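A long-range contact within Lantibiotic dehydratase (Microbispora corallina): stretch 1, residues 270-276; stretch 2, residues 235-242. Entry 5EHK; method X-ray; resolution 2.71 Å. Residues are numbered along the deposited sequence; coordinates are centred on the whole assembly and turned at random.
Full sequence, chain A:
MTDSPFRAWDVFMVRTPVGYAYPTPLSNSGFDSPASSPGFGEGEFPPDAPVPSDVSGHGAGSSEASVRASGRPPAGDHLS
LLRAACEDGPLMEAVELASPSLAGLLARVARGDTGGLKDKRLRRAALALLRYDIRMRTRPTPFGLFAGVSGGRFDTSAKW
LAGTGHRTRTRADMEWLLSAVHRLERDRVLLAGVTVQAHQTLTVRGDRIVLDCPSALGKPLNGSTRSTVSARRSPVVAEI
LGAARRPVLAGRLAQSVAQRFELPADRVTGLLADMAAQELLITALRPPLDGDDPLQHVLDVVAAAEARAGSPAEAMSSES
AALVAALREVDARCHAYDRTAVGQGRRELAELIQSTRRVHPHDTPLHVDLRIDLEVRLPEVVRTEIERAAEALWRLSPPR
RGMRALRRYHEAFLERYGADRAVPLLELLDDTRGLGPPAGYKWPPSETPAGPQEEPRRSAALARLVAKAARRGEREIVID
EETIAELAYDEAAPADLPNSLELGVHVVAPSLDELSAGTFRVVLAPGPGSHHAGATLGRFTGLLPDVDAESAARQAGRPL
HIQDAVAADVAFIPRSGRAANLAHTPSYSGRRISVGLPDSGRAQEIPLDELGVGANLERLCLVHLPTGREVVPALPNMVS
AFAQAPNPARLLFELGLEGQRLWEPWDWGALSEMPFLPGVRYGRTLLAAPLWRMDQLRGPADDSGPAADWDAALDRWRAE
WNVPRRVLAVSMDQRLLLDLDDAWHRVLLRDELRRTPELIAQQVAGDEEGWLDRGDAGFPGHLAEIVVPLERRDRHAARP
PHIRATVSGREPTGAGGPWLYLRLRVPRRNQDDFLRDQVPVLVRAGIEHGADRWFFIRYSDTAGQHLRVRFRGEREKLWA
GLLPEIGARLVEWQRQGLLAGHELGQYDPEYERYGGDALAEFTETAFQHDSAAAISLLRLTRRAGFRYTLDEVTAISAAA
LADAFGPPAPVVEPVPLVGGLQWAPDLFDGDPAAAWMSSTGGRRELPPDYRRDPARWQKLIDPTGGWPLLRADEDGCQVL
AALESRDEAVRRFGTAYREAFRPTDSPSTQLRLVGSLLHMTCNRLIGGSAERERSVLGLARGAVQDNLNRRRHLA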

# COMPACT_ATOMS: atom_id res chain seq x y z
N GLY A 270 24.98 46.10 -8.90
CA GLY A 270 24.87 45.09 -9.94
C GLY A 270 24.73 43.69 -9.35
O GLY A 270 24.22 42.76 -10.00
N LEU A 271 25.19 43.54 -8.11
CA LEU A 271 25.02 42.30 -7.38
C LEU A 271 23.57 42.16 -6.92
O LEU A 271 22.95 41.11 -7.13
CB LEU A 271 25.97 42.24 -6.18
CG LEU A 271 26.11 40.85 -5.57
CD1 LEU A 271 26.09 39.79 -6.66
CD2 LEU A 271 27.37 40.75 -4.73
N LEU A 272 23.02 43.22 -6.33
CA LEU A 272 21.60 43.25 -5.99
C LEU A 272 20.73 42.94 -7.21
O LEU A 272 19.67 42.30 -7.08
CB LEU A 272 21.21 44.61 -5.41
CG LEU A 272 21.85 45.07 -4.10
CD1 LEU A 272 21.12 46.28 -3.57
CD2 LEU A 272 21.84 43.97 -3.06
N ALA A 273 21.18 43.37 -8.38
CA ALA A 273 20.46 43.19 -9.64
C ALA A 273 20.49 41.74 -10.13
O ALA A 273 19.49 41.23 -10.60
CB ALA A 273 21.02 44.11 -10.69
N ASP A 274 21.67 41.12 -10.09
CA ASP A 274 21.81 39.70 -10.39
C ASP A 274 20.96 38.84 -9.44
O ASP A 274 20.37 37.84 -9.84
CB ASP A 274 23.26 39.27 -10.23
CG ASP A 274 24.11 39.70 -11.38
OD1 ASP A 274 23.53 39.94 -12.46
OD2 ASP A 274 25.34 39.81 -11.19
N MET A 275 20.92 39.26 -8.17
CA MET A 275 20.19 38.53 -7.15
C MET A 275 18.69 38.65 -7.38
O MET A 275 17.96 37.66 -7.27
CB MET A 275 20.55 39.02 -5.75
CG MET A 275 21.92 38.59 -5.28
SD MET A 275 22.25 39.23 -3.63
CE MET A 275 22.96 37.79 -2.87
N ALA A 276 18.23 39.86 -7.67
CA ALA A 276 16.83 40.07 -7.98
C ALA A 276 16.44 39.32 -9.26
O ALA A 276 15.28 38.96 -9.45
CB ALA A 276 16.52 41.55 -8.09
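Stretch 2 235-242: PVVAEILG

Helices that cross steeply meet over a small patch, and side-chain rotamers then decide which atoms touch. Residues 235-242 of this dehydratase illustrate the point. They form a helix, with backbone hydrogen bonds such as Ile-240 N to Val-236 O (3.0 Å), that crosses helix 270-276 at -74°, the axes approaching to 11.3 Å. No hydrogen bond joins the two; the contact is apolar and buries 281 Å² in all.

Ile-240 is the hub of the second helix. Its CA-to-CB bond points toward the first helix, and in the m, t rotamer (chi1 -74°, chi2 176°) CD1 of Ile-240 lies 4.0 Å from CG of Leu-271 and also reaches CD2 of Leu-272 (3.6 Å) and SD of Met-275 (3.8 Å); CG2 of Ile-240 packs on the last two as well, at 3.5 Å from CD2 of Leu-272 and 3.6 Å from SD of Met-275. Leu-272 starts sideways, but its m, t conformation brings its end nearer. Leu-271, in t, p, sets CD2 4.0 Å from CG1 of Val-236, which is itself t.

Met-275 reaches farther along the patch. Its chi1 in m sets the direction of the side chain, and chi2 in t keeps it extended from CA to SD; chi3, at 136° between wells, then places CE 3.5 Å from CG1 of Val-237, also t, and 4.3 Å from CG of Leu-241, whose m, t side chain likewise starts sideways and ends nearer.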

# COMPACT_ATOMS: atom_id res chain seq x y z
N PRO A 235 30.63 35.99 1.41
CA PRO A 235 30.33 36.92 2.50
C PRO A 235 29.50 38.12 2.06
O PRO A 235 28.74 38.65 2.87
CB PRO A 235 31.72 37.38 2.96
CG PRO A 235 32.64 36.34 2.54
CD PRO A 235 32.07 35.67 1.33
N VAL A 236 29.69 38.58 0.83
CA VAL A 236 28.93 39.74 0.34
C VAL A 236 27.47 39.36 0.13
O VAL A 236 26.55 40.09 0.53
CB VAL A 236 29.46 40.26 -0.99
CG1 VAL A 236 28.97 41.70 -1.20
CG2 VAL A 236 30.97 40.21 -1.00
N VAL A 237 27.28 38.23 -0.54
CA VAL A 237 25.98 37.60 -0.74
C VAL A 237 25.23 37.37 0.58
O VAL A 237 24.05 37.69 0.68
CB VAL A 237 26.13 36.26 -1.53
CG1 VAL A 237 24.91 35.36 -1.36
CG2 VAL A 237 26.42 36.53 -3.01
N ALA A 238 25.93 36.85 1.60
CA ALA A 238 25.28 36.58 2.89
C ALA A 238 24.87 37.85 3.64
O ALA A 238 23.79 37.89 4.26
CB ALA A 238 26.16 35.72 3.76
N GLU A 239 25.72 38.88 3.56
CA GLU A 239 25.44 40.18 4.18
C GLU A 239 24.23 40.85 3.55
O GLU A 239 23.43 41.50 4.24
CB GLU A 239 26.66 41.10 4.05
CG GLU A 239 26.53 42.41 4.81
CD GLU A 239 26.78 42.26 6.29
OE1 GLU A 239 27.35 41.22 6.69
OE2 GLU A 239 26.40 43.16 7.07
N ILE A 240 24.11 40.69 2.24
CA ILE A 240 23.01 41.28 1.50
C ILE A 240 21.72 40.65 1.99
O ILE A 240 20.79 41.34 2.43
CB ILE A 240 23.18 41.06 -0.02
CG1 ILE A 240 24.27 41.99 -0.56
CG2 ILE A 240 21.87 41.30 -0.73
CD1 ILE A 240 24.59 41.81 -2.02
N LEU A 241 21.70 39.32 1.96
CA LEU A 241 20.51 38.57 2.37
C LEU A 241 20.08 38.86 3.81
O LEU A 241 18.90 38.97 4.09
CB LEU A 241 20.73 37.07 2.15
CG LEU A 241 20.82 36.66 0.69
CD1 LEU A 241 21.01 35.14 0.54
CD2 LEU A 241 19.64 37.15 -0.11
N GLY A 242 21.03 39.02 4.72
CA GLY A 242 20.68 39.28 6.11
C GLY A 242 20.12 40.67 6.32
O GLY A 242 19.20 40.87 7.11